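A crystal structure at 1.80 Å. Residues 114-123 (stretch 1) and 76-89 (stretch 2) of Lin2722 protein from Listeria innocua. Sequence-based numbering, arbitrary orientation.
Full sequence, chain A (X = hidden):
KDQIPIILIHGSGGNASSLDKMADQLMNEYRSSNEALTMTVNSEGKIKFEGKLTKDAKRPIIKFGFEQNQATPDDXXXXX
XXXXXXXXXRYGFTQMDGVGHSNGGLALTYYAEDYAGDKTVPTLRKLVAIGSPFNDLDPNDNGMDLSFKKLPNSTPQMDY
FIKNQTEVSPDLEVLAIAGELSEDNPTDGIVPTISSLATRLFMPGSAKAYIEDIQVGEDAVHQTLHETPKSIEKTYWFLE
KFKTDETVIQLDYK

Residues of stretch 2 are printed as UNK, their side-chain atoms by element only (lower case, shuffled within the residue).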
# COMPACT_ATOMS: atom_id res chain seq x y z
N ASP A 114 2.81 13.19 2.05
CA ASP A 114 3.83 14.02 2.62
C ASP A 114 4.90 14.39 1.61
O ASP A 114 5.57 15.39 1.80
CB ASP A 114 4.49 13.35 3.82
CG ASP A 114 3.59 13.27 5.04
OD1 ASP A 114 2.49 13.90 5.05
OD2 ASP A 114 3.96 12.54 5.98
N TYR A 115 5.09 13.59 0.57
CA TYR A 115 6.20 13.82 -0.39
C TYR A 115 5.84 13.91 -1.87
O TYR A 115 6.72 13.84 -2.71
CB TYR A 115 7.26 12.73 -0.22
CG TYR A 115 7.64 12.54 1.22
CD1 TYR A 115 8.15 13.59 1.96
CD2 TYR A 115 7.37 11.34 1.87
CE1 TYR A 115 8.45 13.42 3.31
CE2 TYR A 115 7.66 11.15 3.18
CZ TYR A 115 8.20 12.16 3.91
OH TYR A 115 8.50 11.96 5.24
N ALA A 116 4.55 14.07 -2.21
CA ALA A 116 4.14 14.18 -3.63
C ALA A 116 4.92 15.26 -4.43
O ALA A 116 5.24 15.06 -5.61
CB ALA A 116 2.61 14.41 -3.72
N GLY A 117 5.23 16.39 -3.80
CA GLY A 117 5.96 17.47 -4.48
C GLY A 117 7.49 17.37 -4.50
O GLY A 117 8.18 18.24 -5.04
N ASP A 118 8.03 16.30 -3.93
CA ASP A 118 9.44 16.26 -3.59
C ASP A 118 10.20 15.55 -4.71
O ASP A 118 10.10 14.35 -4.83
CB ASP A 118 9.64 15.55 -2.24
CG ASP A 118 11.05 15.66 -1.72
OD1 ASP A 118 11.99 15.78 -2.56
OD2 ASP A 118 11.23 15.66 -0.48
N LYS A 119 10.97 16.33 -5.48
CA LYS A 119 11.70 15.81 -6.64
C LYS A 119 12.90 14.93 -6.27
O LYS A 119 13.48 14.30 -7.13
CB LYS A 119 12.16 16.96 -7.54
CG LYS A 119 10.98 17.66 -8.24
CD LYS A 119 11.38 19.00 -8.80
CE LYS A 119 10.16 19.75 -9.38
NZ LYS A 119 10.38 21.21 -9.37
N THR A 120 13.28 14.87 -4.99
CA THR A 120 14.39 14.00 -4.58
C THR A 120 13.97 12.55 -4.33
O THR A 120 14.82 11.69 -4.12
CB THR A 120 15.08 14.52 -3.31
OG1 THR A 120 14.18 14.36 -2.19
CG2 THR A 120 15.54 15.97 -3.51
N VAL A 121 12.66 12.27 -4.32
CA VAL A 121 12.21 10.88 -4.23
C VAL A 121 11.23 10.55 -5.36
O VAL A 121 10.61 11.46 -5.90
CB VAL A 121 11.56 10.57 -2.85
CG1 VAL A 121 12.54 10.86 -1.70
CG2 VAL A 121 10.26 11.37 -2.67
N PRO A 122 11.06 9.25 -5.69
CA PRO A 122 10.10 8.94 -6.74
C PRO A 122 8.67 9.28 -6.32
O PRO A 122 8.28 9.09 -5.16
CB PRO A 122 10.31 7.46 -6.97
CG PRO A 122 11.65 7.14 -6.33
CD PRO A 122 11.67 8.02 -5.17
N THR A 123 7.88 9.77 -7.25
CA THR A 123 6.49 10.08 -6.95
C THR A 123 5.72 8.74 -6.92
O THR A 123 5.89 7.93 -7.83
CB THR A 123 5.84 10.94 -8.05
OG1 THR A 123 5.91 10.24 -9.28
CG2 THR A 123 6.54 12.20 -8.24
N UNK A 76 7.78 4.82 9.76
CA UNK A 76 8.12 4.07 8.54
C UNK A 76 8.19 5.00 7.31
O UNK A 76 9.12 4.92 6.50
c UNK A 76 6.82 -1.78 9.89
c UNK A 76 7.38 1.72 9.08
c UNK A 76 7.25 -0.44 9.82
c UNK A 76 7.12 2.95 8.29
c UNK A 76 5.39 -1.32 7.98
c UNK A 76 5.89 -2.19 8.97
n UNK A 76 8.16 0.24 10.59
c UNK A 76 6.74 0.47 8.87
c UNK A 76 5.81 0.02 7.92
c UNK A 76 8.23 1.54 10.12
N UNK A 77 7.19 5.85 7.14
CA UNK A 77 7.17 6.77 5.99
C UNK A 77 8.39 7.66 5.93
O UNK A 77 8.95 7.88 4.85
c UNK A 77 5.92 7.60 6.03
o UNK A 77 5.84 8.49 4.93
N UNK A 78 8.79 8.23 7.08
CA UNK A 78 10.02 9.05 7.17
C UNK A 78 11.26 8.27 6.80
O UNK A 78 12.11 8.76 6.06
c UNK A 78 9.12 10.61 8.97
c UNK A 78 10.18 9.61 8.58
c UNK A 78 9.40 11.17 10.36
n UNK A 78 7.33 12.55 10.12
c UNK A 78 8.13 11.65 11.03
N UNK A 79 11.36 7.03 7.28
CA UNK A 79 12.51 6.17 6.95
C UNK A 79 12.50 5.73 5.48
O UNK A 79 13.56 5.67 4.82
c UNK A 79 12.49 5.31 11.58
c UNK A 79 12.23 4.57 10.40
c UNK A 79 12.17 4.82 12.86
c UNK A 79 11.60 3.58 12.93
c UNK A 79 11.29 2.86 11.79
n UNK A 79 13.09 6.49 11.21
c UNK A 79 13.22 6.49 9.82
c UNK A 79 12.68 5.35 9.30
c UNK A 79 12.58 4.97 7.88
c UNK A 79 11.62 3.33 10.52
N UNK A 80 11.31 5.45 4.96
CA UNK A 80 11.14 5.13 3.54
C UNK A 80 11.62 6.29 2.67
O UNK A 80 12.34 6.06 1.69
c UNK A 80 9.28 4.48 1.82
c UNK A 80 9.68 4.80 3.25
c UNK A 80 10.03 3.23 1.36
c UNK A 80 7.77 4.27 1.75
N UNK A 81 11.23 7.52 3.01
CA UNK A 81 11.70 8.71 2.27
C UNK A 81 13.22 8.78 2.19
O UNK A 81 13.78 9.01 1.14
c UNK A 81 11.17 10.01 2.92
n UNK A 81 13.15 13.95 2.21
c UNK A 81 12.00 13.46 1.38
c UNK A 81 11.51 12.01 1.48
c UNK A 81 11.98 11.33 2.68
N UNK A 82 13.88 8.54 3.31
CA UNK A 82 15.34 8.59 3.35
C UNK A 82 15.93 7.55 2.39
O UNK A 82 16.84 7.84 1.61
c UNK A 82 15.63 9.32 7.19
c UNK A 82 17.38 8.17 4.81
c UNK A 82 15.87 8.37 4.79
c UNK A 82 15.45 9.57 5.68
N UNK A 83 15.36 6.36 2.42
CA UNK A 83 15.79 5.27 1.54
C UNK A 83 15.44 5.53 0.06
O UNK A 83 16.23 5.21 -0.85
c UNK A 83 15.18 3.96 2.01
N UNK A 84 14.27 6.10 -0.18
CA UNK A 84 13.87 6.48 -1.55
C UNK A 84 14.74 7.59 -2.14
O UNK A 84 14.96 7.58 -3.36
c UNK A 84 11.45 5.77 -1.32
c UNK A 84 12.92 3.07 -1.40
se UNK A 84 11.70 4.19 -2.54
c UNK A 84 12.41 6.89 -1.61
N UNK A 85 15.28 8.48 -1.30
CA UNK A 85 16.26 9.47 -1.79
C UNK A 85 17.48 8.73 -2.34
O UNK A 85 18.01 9.08 -3.39
c UNK A 85 16.68 10.48 -0.72
c UNK A 85 15.58 11.42 -0.34
o UNK A 85 15.45 13.42 0.99
c UNK A 85 15.91 12.27 0.92
o UNK A 85 16.58 11.76 1.85
N UNK A 86 17.91 7.69 -1.64
CA UNK A 86 19.08 6.91 -2.10
C UNK A 86 18.76 6.11 -3.35
O UNK A 86 19.58 6.04 -4.27
o UNK A 86 20.50 6.03 1.16
c UNK A 86 20.27 6.68 0.11
c UNK A 86 19.56 5.97 -1.00
o UNK A 86 20.66 7.86 -0.07
N UNK A 87 17.58 5.50 -3.39
CA UNK A 87 17.15 4.73 -4.58
C UNK A 87 17.13 5.61 -5.82
O UNK A 87 17.66 5.21 -6.87
c UNK A 87 13.88 2.72 -5.26
c UNK A 87 15.79 4.11 -4.38
c UNK A 87 16.26 1.89 -5.64
c UNK A 87 15.32 3.15 -5.48
N UNK A 88 16.54 6.80 -5.69
CA UNK A 88 16.43 7.72 -6.84
C UNK A 88 17.83 8.22 -7.22
O UNK A 88 18.15 8.36 -8.42
c UNK A 88 15.48 8.88 -6.56
c UNK A 88 15.22 9.77 -7.83
c UNK A 88 14.03 10.71 -7.71
n UNK A 88 14.73 12.60 -9.05
c UNK A 88 13.80 11.48 -9.01
N UNK A 89 18.65 8.50 -6.21
CA UNK A 89 20.02 8.91 -6.49
C UNK A 89 20.77 7.88 -7.31
O UNK A 89 21.47 8.25 -8.27
o UNK A 89 22.04 9.72 -5.52
c UNK A 89 20.78 9.19 -5.20
O HOH W 1 6.05 10.96 6.19
O HOH W 2 13.71 16.14 0.58
O HOH W 3 17.44 11.60 -4.49

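Position 76 carries one carbon leading into fused five- and six-membered rings of eight carbons and one nitrogen, out of reach of stretch 1; the indole makes it W76. Position 77 has one carbon and one oxygen. The oxygen lies at the edge of the Y115 ring, near its plane, and two atoms alone identify a serine, S77, whose OG is 3.7 Å from Y115 CE2. Water 1 ties this OG (2.8 Å) to Y115 OH (2.8 Å) and D114 OD2 (2.6 Å), donating to the carboxylate.

At position 78 four carbons run in a row to a nitrogen, and the second of them lies 4.0 Å from Y115 OH. This is a lysine, K78. Position 79 repeats the fused rings with one nitrogen, but its CB points away from stretch 1; it is W79. Position 80 has four carbons forked at the second, the pattern of leucine, and L80 makes no contact.

Position 81 again has four carbons ending in nitrogen, and here the chain lies against stretch 1, over one face of the Y115 ring. It is K81. Its CD sits 3.8 Å from the centroid of the Y115 ring, 13° off the normal, a CH-pi contact, and also 3.5 Å from V121 CG1. Beyond it, K81 NZ makes a long salt bridge of 3.7 Å to D118 OD2. Water 2 closes the gap, accepting from K81 NZ at 2.8 Å and donating to D118 OD2 at 2.7 Å.

Four carbons forked at the first, one arm two carbons long, mark position 82 as isoleucine; I82 points away, as does position 83, whose single carbon makes it A83. Position 84 has an unbranched chain of two carbons, selenium and a carbon: selenomethionine, M84. Its CB packs 3.8 Å from P122 CD and 4.0 Å from V121 CG1, while the end of the chain leads away.

Position 85 has three carbons, the third bearing two oxygens, and its second carbon lies 3.4 Å from V121 CG1. It is a glutamate, E85, whose OE2 receives a 2.7 Å salt bridge from K81 NZ. Position 86 is one carbon shorter, hence D86, and faces away. Position 87, four carbons forked at the second, is L87, without contact.

At position 88 four carbons lead to a nitrogen that reaches a backbone oxygen of stretch 1. This is K88; its NZ donates to K119 O at 2.9 Å, the one direct hydrogen bond across the contact. Position 89, one carbon and one oxygen, is S89, which touches nothing here.

The contact thus joins one helical face, reaching from S77 to K88, to a turn-rich loop. The loop holds its own shape through D118 OD1, which accepts from T120 N (2.9 Å) and T120 OG1 (2.6 Å). T120 O then faces the helix, meeting E85 CA at 3.5 Å in a CA-H...O contact, while water 3 donates to both T120 O (2.6 Å) and E85 O (2.8 Å).

Stretch 2, residues 76-89: WSKWLKIAMEDLKS
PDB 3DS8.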